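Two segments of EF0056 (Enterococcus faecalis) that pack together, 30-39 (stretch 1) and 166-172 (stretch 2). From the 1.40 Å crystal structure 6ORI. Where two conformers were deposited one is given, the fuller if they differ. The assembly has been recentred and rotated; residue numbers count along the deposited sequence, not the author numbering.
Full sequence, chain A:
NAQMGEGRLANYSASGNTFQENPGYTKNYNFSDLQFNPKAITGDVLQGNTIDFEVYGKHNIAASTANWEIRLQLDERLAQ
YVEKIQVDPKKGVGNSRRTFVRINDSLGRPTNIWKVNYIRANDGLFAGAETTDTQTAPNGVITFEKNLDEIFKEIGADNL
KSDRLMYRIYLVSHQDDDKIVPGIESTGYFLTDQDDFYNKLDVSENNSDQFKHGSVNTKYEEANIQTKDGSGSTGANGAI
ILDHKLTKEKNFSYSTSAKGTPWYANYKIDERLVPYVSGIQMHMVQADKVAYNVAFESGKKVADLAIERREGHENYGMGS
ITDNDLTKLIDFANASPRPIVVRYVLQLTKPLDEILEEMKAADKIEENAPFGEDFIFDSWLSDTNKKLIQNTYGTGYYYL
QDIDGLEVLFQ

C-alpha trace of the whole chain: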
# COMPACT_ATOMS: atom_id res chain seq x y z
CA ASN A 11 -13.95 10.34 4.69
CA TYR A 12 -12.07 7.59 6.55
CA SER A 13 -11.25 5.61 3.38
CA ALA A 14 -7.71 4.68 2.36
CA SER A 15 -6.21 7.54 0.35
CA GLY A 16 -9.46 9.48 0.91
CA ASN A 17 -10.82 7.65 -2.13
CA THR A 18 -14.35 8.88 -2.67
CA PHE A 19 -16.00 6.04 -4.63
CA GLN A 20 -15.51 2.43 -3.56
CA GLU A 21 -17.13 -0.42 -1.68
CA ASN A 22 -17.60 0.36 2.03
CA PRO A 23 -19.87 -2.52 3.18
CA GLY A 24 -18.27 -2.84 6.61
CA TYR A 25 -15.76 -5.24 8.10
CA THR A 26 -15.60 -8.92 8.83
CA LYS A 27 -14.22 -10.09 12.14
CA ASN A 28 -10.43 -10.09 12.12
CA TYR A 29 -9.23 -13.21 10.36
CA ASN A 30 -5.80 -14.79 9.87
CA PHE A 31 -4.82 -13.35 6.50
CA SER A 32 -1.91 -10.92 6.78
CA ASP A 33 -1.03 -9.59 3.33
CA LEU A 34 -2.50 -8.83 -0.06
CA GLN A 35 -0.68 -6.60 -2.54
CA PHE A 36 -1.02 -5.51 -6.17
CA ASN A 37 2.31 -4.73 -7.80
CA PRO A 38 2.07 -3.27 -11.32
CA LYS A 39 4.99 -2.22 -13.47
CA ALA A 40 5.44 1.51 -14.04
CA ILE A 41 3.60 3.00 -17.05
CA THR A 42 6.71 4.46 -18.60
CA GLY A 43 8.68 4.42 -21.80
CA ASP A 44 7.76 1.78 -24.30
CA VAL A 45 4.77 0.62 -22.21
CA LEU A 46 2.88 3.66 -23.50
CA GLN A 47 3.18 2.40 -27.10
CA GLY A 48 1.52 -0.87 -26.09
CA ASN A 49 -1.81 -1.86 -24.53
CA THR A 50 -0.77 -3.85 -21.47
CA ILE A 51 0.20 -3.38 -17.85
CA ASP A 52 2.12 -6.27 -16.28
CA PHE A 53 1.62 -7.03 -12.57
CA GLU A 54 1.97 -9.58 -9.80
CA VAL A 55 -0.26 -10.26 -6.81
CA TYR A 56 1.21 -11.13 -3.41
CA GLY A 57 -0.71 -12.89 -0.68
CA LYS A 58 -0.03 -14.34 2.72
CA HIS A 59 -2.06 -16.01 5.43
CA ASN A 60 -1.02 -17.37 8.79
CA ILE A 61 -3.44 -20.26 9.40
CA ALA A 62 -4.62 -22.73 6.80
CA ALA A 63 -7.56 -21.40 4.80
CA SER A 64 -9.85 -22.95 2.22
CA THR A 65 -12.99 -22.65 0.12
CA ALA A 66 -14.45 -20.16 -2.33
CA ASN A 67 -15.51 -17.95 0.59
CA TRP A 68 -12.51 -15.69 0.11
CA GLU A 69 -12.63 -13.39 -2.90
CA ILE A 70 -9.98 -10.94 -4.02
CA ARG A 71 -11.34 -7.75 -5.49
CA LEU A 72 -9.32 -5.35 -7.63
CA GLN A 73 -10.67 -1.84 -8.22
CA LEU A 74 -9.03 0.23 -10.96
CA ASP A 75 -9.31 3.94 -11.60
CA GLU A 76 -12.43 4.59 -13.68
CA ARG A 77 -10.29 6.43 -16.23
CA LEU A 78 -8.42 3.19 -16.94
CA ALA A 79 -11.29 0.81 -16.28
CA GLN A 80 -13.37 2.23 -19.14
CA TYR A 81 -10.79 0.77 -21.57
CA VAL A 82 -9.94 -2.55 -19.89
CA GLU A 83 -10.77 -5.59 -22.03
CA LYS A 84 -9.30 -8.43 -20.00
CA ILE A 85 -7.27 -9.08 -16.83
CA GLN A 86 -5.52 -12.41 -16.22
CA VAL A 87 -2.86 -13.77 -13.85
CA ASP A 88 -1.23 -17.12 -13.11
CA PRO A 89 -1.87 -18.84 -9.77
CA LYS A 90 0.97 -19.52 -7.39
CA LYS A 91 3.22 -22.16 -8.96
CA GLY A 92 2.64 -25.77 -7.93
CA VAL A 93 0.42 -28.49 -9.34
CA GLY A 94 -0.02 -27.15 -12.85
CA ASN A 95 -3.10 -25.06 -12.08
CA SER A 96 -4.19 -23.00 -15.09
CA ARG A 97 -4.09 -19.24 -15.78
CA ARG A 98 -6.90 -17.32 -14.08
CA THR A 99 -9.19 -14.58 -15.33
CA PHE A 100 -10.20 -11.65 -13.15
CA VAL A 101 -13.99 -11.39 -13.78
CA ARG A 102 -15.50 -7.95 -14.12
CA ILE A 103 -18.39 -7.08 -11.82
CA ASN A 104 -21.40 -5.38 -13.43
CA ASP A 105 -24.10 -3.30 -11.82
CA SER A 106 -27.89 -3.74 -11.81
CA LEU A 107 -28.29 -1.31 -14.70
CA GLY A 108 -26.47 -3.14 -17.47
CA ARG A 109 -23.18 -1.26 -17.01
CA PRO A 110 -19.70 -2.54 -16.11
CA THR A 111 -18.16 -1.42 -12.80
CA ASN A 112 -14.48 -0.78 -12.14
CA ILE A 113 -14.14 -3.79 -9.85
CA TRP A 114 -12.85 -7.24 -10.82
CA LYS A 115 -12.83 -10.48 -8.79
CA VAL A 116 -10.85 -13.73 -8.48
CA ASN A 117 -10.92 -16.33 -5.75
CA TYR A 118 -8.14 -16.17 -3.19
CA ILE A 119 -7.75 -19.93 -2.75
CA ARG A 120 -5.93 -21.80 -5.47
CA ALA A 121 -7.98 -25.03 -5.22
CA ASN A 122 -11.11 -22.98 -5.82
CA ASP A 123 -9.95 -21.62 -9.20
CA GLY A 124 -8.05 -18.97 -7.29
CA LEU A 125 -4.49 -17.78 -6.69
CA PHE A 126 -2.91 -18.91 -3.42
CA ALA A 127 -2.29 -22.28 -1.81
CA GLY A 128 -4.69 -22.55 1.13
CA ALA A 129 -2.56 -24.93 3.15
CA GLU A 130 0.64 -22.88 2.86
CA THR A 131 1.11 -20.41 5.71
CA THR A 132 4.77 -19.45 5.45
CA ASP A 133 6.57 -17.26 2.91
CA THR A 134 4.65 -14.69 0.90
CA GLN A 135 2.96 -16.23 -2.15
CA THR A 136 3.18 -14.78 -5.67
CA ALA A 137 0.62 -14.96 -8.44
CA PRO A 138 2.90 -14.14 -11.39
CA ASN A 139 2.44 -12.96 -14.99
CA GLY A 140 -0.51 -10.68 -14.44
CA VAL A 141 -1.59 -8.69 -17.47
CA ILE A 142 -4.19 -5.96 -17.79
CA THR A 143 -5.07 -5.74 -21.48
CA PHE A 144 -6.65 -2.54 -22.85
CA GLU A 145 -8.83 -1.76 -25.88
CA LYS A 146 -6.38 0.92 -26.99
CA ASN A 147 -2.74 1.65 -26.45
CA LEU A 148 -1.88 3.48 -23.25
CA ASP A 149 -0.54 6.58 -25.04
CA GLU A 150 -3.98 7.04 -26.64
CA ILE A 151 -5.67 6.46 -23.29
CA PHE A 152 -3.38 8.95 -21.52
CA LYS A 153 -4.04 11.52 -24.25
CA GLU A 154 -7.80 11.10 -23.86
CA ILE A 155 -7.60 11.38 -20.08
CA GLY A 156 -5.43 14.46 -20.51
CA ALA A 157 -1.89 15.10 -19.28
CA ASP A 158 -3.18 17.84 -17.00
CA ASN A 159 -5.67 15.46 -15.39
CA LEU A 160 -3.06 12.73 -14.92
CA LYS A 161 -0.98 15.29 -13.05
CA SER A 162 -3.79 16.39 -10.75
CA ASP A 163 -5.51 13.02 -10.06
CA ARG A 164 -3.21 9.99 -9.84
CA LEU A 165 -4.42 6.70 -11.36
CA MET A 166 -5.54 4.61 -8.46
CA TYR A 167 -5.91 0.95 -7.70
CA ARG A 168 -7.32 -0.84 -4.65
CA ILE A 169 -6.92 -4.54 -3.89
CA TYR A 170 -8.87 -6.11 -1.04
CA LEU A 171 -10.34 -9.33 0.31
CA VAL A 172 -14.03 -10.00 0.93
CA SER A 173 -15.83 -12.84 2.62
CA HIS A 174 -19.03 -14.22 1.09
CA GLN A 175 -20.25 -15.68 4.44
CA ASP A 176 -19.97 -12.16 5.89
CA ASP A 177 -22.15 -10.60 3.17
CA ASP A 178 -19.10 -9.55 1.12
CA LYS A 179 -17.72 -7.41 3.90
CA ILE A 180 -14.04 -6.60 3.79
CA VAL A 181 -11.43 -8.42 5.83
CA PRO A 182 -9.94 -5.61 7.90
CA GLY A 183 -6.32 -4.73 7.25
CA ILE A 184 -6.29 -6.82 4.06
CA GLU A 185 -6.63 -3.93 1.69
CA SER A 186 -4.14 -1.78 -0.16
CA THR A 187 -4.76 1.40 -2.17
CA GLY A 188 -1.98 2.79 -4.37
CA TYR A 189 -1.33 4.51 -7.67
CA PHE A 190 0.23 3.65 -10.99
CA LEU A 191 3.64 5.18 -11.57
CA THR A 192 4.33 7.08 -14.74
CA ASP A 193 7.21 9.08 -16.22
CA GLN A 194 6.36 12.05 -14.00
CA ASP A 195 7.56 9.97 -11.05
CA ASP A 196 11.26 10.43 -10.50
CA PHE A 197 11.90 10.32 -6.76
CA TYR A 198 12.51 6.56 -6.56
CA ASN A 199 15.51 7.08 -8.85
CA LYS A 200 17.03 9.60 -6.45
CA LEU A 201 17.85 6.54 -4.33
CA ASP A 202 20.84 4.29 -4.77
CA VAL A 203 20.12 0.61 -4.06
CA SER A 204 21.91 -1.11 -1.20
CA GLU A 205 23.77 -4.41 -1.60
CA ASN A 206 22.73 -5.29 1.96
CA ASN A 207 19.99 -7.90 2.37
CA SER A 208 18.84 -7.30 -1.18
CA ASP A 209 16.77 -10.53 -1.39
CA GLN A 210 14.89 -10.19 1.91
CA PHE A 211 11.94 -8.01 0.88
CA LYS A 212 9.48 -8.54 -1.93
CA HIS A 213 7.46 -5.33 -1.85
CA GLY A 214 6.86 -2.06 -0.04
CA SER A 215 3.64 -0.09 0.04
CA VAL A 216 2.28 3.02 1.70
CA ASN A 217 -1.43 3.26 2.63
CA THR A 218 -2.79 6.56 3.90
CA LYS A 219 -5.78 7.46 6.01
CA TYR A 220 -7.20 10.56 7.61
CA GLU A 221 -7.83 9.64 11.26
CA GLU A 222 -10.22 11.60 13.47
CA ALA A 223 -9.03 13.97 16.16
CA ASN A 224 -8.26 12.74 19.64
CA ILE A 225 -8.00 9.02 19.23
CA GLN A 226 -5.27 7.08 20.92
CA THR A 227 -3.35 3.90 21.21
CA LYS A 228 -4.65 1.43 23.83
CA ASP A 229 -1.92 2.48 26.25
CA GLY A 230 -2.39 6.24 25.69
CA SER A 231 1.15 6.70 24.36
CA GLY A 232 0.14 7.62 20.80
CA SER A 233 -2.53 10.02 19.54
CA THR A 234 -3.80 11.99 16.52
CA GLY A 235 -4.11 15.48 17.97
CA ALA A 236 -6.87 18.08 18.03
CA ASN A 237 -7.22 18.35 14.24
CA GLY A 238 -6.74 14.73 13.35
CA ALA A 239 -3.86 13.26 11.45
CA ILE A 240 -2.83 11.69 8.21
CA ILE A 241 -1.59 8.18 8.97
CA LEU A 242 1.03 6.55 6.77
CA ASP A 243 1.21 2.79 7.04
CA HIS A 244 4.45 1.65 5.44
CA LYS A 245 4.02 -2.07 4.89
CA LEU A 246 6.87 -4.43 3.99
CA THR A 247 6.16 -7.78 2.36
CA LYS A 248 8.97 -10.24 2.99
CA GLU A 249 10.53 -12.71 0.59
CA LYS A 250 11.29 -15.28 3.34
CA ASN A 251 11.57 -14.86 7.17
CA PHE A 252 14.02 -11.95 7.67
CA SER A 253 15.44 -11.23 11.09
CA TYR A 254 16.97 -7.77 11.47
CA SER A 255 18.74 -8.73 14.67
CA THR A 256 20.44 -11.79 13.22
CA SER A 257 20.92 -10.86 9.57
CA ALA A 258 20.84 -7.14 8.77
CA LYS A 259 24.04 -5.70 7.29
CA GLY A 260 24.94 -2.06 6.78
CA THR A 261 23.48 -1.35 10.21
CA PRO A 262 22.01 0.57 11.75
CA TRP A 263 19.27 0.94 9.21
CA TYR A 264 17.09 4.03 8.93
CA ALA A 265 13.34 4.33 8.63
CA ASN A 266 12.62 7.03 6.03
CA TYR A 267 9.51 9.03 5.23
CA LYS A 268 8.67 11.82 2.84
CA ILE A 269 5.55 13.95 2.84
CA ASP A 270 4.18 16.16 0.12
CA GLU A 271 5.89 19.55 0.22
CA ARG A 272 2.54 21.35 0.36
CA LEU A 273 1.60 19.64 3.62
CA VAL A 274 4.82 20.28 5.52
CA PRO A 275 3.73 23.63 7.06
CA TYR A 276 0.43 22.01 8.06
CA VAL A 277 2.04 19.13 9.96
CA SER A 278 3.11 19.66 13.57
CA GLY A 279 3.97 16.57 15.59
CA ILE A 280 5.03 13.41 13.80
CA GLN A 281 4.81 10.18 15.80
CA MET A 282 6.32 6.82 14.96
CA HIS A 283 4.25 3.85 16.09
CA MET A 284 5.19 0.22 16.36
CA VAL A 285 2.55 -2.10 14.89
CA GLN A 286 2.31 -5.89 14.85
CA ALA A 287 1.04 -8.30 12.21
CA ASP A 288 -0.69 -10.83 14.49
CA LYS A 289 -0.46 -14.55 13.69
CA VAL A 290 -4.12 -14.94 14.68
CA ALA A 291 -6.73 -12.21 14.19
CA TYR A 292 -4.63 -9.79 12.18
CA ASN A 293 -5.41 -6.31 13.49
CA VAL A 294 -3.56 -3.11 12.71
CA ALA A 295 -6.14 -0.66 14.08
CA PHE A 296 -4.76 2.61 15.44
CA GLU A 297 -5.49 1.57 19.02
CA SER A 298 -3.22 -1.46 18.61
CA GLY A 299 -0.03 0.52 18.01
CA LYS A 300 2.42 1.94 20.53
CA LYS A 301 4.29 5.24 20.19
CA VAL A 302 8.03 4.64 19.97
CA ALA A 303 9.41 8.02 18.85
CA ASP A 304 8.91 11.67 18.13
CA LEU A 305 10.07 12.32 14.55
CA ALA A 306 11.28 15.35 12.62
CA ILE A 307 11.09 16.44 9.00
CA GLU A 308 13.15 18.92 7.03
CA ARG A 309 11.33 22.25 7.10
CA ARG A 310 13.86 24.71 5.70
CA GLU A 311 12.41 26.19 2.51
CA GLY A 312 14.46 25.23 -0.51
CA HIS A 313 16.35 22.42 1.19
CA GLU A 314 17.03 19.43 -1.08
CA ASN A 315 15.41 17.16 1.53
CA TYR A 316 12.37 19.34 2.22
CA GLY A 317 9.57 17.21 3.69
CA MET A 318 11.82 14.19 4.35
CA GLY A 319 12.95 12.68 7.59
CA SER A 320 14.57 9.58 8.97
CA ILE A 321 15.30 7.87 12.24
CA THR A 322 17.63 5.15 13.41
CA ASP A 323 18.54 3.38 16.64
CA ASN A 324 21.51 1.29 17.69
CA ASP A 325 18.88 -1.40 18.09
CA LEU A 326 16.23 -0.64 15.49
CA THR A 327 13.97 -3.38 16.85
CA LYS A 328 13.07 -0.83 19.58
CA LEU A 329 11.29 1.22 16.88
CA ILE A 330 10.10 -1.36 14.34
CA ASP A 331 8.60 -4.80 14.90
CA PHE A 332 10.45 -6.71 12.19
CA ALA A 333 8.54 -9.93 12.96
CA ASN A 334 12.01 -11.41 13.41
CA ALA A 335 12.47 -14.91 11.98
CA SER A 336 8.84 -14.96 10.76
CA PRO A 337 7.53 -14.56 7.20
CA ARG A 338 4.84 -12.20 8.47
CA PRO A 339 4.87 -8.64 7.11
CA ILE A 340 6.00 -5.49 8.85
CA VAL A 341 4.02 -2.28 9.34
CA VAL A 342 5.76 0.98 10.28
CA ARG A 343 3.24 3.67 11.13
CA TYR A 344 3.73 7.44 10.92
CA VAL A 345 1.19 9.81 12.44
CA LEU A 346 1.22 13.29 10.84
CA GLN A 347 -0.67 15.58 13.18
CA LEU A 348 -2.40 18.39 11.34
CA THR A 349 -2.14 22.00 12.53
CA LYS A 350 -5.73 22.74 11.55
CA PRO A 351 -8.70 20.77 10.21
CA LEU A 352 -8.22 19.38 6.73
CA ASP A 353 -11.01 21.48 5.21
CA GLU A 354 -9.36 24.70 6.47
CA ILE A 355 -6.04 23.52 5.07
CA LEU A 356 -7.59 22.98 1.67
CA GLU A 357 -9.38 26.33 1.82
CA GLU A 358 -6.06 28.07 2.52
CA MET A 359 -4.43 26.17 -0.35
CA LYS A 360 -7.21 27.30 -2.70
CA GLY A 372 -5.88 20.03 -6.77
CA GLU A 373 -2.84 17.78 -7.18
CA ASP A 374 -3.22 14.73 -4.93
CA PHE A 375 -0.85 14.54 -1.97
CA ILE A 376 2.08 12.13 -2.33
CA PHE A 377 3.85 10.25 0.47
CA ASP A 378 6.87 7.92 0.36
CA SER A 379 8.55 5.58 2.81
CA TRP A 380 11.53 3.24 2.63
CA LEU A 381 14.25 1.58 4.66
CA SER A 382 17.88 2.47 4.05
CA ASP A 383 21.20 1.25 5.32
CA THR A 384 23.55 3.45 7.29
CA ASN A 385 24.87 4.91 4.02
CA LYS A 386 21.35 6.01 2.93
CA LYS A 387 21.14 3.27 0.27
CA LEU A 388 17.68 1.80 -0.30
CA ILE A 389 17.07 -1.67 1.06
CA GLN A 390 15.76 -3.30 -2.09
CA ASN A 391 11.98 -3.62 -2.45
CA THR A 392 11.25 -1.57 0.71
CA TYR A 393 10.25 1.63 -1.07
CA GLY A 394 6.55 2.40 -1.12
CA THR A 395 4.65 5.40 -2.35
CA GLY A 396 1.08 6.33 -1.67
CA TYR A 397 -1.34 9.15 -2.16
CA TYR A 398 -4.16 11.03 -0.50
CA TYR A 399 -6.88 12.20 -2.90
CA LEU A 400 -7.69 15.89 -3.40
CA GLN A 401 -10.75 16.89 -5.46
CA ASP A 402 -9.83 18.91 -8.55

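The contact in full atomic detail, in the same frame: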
# COMPACT_ATOMS: atom_id res chain seq x y z
N ASN A 30 -7.20 -14.42 9.75
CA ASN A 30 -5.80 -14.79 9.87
C ASN A 30 -5.02 -14.59 8.58
O ASN A 30 -3.93 -15.12 8.42
CB ASN A 30 -5.69 -16.26 10.29
CG ASN A 30 -6.59 -16.61 11.46
OD1 ASN A 30 -6.65 -15.87 12.46
ND2 ASN A 30 -7.31 -17.72 11.35
N PHE A 31 -5.58 -13.83 7.66
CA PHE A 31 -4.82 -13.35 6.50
C PHE A 31 -3.94 -12.22 6.97
O PHE A 31 -4.32 -11.50 7.89
CB PHE A 31 -5.76 -12.87 5.40
CG PHE A 31 -6.68 -13.95 4.90
CD1 PHE A 31 -7.90 -14.18 5.51
CD2 PHE A 31 -6.32 -14.74 3.83
CE1 PHE A 31 -8.73 -15.19 5.06
CE2 PHE A 31 -7.14 -15.74 3.39
CZ PHE A 31 -8.34 -15.97 4.01
N SER A 32 -2.77 -12.03 6.37
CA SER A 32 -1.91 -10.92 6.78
C SER A 32 -1.40 -10.06 5.65
O SER A 32 -0.92 -8.98 5.93
CB SER A 32 -0.75 -11.39 7.65
OG SER A 32 0.04 -12.34 6.96
N ASP A 33 -1.53 -10.46 4.39
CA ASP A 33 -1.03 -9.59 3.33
C ASP A 33 -1.75 -9.87 2.02
O ASP A 33 -2.09 -11.00 1.70
CB ASP A 33 0.47 -9.80 3.14
CG ASP A 33 1.18 -8.58 2.59
OD1 ASP A 33 0.59 -7.48 2.42
OD2 ASP A 33 2.42 -8.69 2.40
N LEU A 34 -1.98 -8.78 1.30
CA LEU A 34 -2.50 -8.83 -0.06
C LEU A 34 -2.01 -7.58 -0.75
O LEU A 34 -2.24 -6.47 -0.27
CB LEU A 34 -4.02 -8.89 -0.03
CG LEU A 34 -4.74 -9.04 -1.36
CD1 LEU A 34 -4.37 -10.34 -2.05
CD2 LEU A 34 -6.24 -8.93 -1.15
N GLN A 35 -1.26 -7.73 -1.84
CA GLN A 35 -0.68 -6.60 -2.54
C GLN A 35 -0.83 -6.76 -4.04
O GLN A 35 -0.78 -7.87 -4.56
CB GLN A 35 0.81 -6.49 -2.24
CG GLN A 35 1.17 -6.35 -0.80
CD GLN A 35 0.81 -5.02 -0.22
OE1 GLN A 35 0.68 -4.02 -0.92
NE2 GLN A 35 0.63 -5.00 1.07
N PHE A 36 -0.99 -5.62 -4.72
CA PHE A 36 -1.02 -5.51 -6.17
C PHE A 36 0.19 -4.72 -6.60
O PHE A 36 0.37 -3.58 -6.17
CB PHE A 36 -2.31 -4.80 -6.60
CG PHE A 36 -2.45 -4.56 -8.08
CD1 PHE A 36 -2.77 -5.59 -8.96
CD2 PHE A 36 -2.28 -3.30 -8.58
CE1 PHE A 36 -2.91 -5.33 -10.31
CE2 PHE A 36 -2.43 -3.06 -9.94
CZ PHE A 36 -2.74 -4.07 -10.78
N ASN A 37 1.03 -5.34 -7.43
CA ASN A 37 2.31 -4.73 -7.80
C ASN A 37 2.43 -4.63 -9.32
O ASN A 37 2.95 -5.53 -9.97
CB ASN A 37 3.48 -5.52 -7.24
CG ASN A 37 4.81 -4.85 -7.56
OD1 ASN A 37 4.86 -3.67 -7.84
ND2 ASN A 37 5.87 -5.63 -7.54
N PRO A 38 1.97 -3.51 -9.88
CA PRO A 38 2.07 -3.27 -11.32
C PRO A 38 3.39 -2.63 -11.71
O PRO A 38 3.99 -1.87 -10.92
CB PRO A 38 0.92 -2.27 -11.57
CG PRO A 38 0.90 -1.44 -10.32
CD PRO A 38 1.29 -2.39 -9.19
N LYS A 39 3.85 -2.93 -12.92
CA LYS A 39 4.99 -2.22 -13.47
C LYS A 39 4.64 -0.75 -13.70
O LYS A 39 3.47 -0.39 -13.89
CB LYS A 39 5.40 -2.85 -14.79
CG LYS A 39 6.00 -4.23 -14.67
CD LYS A 39 7.31 -4.20 -13.91
CE LYS A 39 7.95 -5.56 -13.93
NZ LYS A 39 8.58 -5.88 -12.62
N MET A 166 -5.49 5.47 -9.61
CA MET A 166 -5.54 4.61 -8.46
C MET A 166 -5.80 3.15 -8.75
O MET A 166 -6.32 2.77 -9.82
CB MET A 166 -6.57 5.13 -7.48
CG MET A 166 -8.02 4.95 -7.90
SD MET A 166 -8.76 3.32 -7.59
CE MET A 166 -8.91 3.39 -5.83
N TYR A 167 -5.43 2.33 -7.78
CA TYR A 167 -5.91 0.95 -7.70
C TYR A 167 -6.18 0.63 -6.23
O TYR A 167 -5.59 1.25 -5.34
CB TYR A 167 -4.91 -0.03 -8.29
CG TYR A 167 -3.53 -0.01 -7.69
CD1 TYR A 167 -3.25 -0.62 -6.47
CD2 TYR A 167 -2.48 0.59 -8.37
CE1 TYR A 167 -1.95 -0.58 -5.95
CE2 TYR A 167 -1.20 0.60 -7.87
CZ TYR A 167 -0.94 0.01 -6.68
OH TYR A 167 0.36 0.05 -6.21
N ARG A 168 -7.08 -0.31 -5.99
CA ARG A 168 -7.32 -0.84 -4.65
C ARG A 168 -7.50 -2.34 -4.75
O ARG A 168 -8.33 -2.81 -5.54
CB ARG A 168 -8.57 -0.20 -4.02
CG ARG A 168 -8.95 -0.75 -2.63
CD ARG A 168 -10.37 -0.36 -2.25
NE ARG A 168 -10.63 -0.50 -0.83
CZ ARG A 168 -11.84 -0.63 -0.28
NH1 ARG A 168 -12.94 -0.67 -1.02
NH2 ARG A 168 -11.94 -0.71 1.04
N ILE A 169 -6.73 -3.11 -3.98
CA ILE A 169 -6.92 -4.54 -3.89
C ILE A 169 -7.37 -4.89 -2.47
O ILE A 169 -6.90 -4.29 -1.49
CB ILE A 169 -5.66 -5.30 -4.34
CG1 ILE A 169 -5.99 -6.78 -4.57
CG2 ILE A 169 -4.52 -5.11 -3.35
CD1 ILE A 169 -4.87 -7.56 -5.23
N TYR A 170 -8.32 -5.79 -2.34
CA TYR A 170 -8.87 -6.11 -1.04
C TYR A 170 -9.50 -7.49 -1.05
O TYR A 170 -9.69 -8.09 -2.09
CB TYR A 170 -9.87 -5.04 -0.57
CG TYR A 170 -11.05 -4.75 -1.49
CD1 TYR A 170 -10.88 -4.00 -2.66
CD2 TYR A 170 -12.33 -5.15 -1.15
CE1 TYR A 170 -11.97 -3.70 -3.47
CE2 TYR A 170 -13.42 -4.85 -1.96
CZ TYR A 170 -13.21 -4.12 -3.12
OH TYR A 170 -14.26 -3.78 -3.95
N LEU A 171 -9.78 -8.01 0.14
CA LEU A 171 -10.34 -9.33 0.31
C LEU A 171 -11.72 -9.24 0.92
O LEU A 171 -11.89 -8.54 1.93
CB LEU A 171 -9.42 -10.12 1.22
CG LEU A 171 -9.78 -11.57 1.46
CD1 LEU A 171 -9.64 -12.35 0.18
CD2 LEU A 171 -8.89 -12.15 2.56
N VAL A 172 -12.69 -9.94 0.34
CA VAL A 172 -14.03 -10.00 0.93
C VAL A 172 -14.37 -11.43 1.27
O VAL A 172 -13.75 -12.37 0.79
CB VAL A 172 -15.13 -9.41 0.01
CG1 VAL A 172 -14.81 -7.94 -0.35
CG2 VAL A 172 -15.29 -10.25 -1.22
O HOH W 1 1.50 -1.83 -4.45

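Two strands, 31-38 and 166-172, run in roughly opposite directions, with 149° between their N-to-C axes. Their axes come no closer than 6.8 Å, and no hydrogen bond joins them directly, so they meet through side chains rather than as hydrogen-bonded neighbours in a sheet. The CA atoms of F36 and I169 lie 6.4 Å apart, and those of L34 and Y170 lie 7.0 Å apart. Extended backbones send successive side chains to alternate sides: L34, F36 and P38 point toward the other strand while Q35 and N37 point away, and Y167, I169 and L171 point toward while R168 and Y170 point away. The contact buries 455 Å², counting both sides.

At one end, F31 (chi1 m) offers a ring face to L171. The CD2 methyl of L171 sits 3.7 Å from the centroid of the F31 ring, only 10° off its normal, a CH-pi contact in which a flat aromatic surface receives a branched aliphatic tip. L34, with chi1 t and chi2 p, reaches the backbone of the opposite strand: its CD2 is 3.6 Å from C of Y170. The same methyl lies 4.0 Å from CG1 of I169 and 4.1 Å from CB of L171, so a compact leucine side chain fills the space between these two neighbours.

I169 has the largest covered area of any residue here. Its beta-branch suits a strand, and the side chain lies against both L34 and F36: CG1 of I169 is 4.0 Å from CD2 of L34, and CG2 of I169 is 3.9 Å from CB of F36 and 3.8 Å from N of F36.

Beyond it, two aromatic rings meet edge-to-face. The edge of F36 is directed at the face of Y167, with centroids 4.9 Å apart and planes at 66°; CD2 of F36 approaches CD1 of Y167 to 3.5 Å. P38 extends this patch, its CG 3.8 Å from CE2 of Y167, and its compact ring adds apolar surface without a polar group to satisfy. Tyrosine suits this partly exposed position, since its ring packs while its hydroxyl binds a water. That water bridges the strands, donating to O of F36 at 2.7 Å and lying 2.8 Å from OH of Y167.

Q35 and R168, which point away, find partners outside this contact. NE2 of Q35 donates to OD1 of D33 at 2.8 Å, and R168 is hydrogen-bonded elsewhere in the structure.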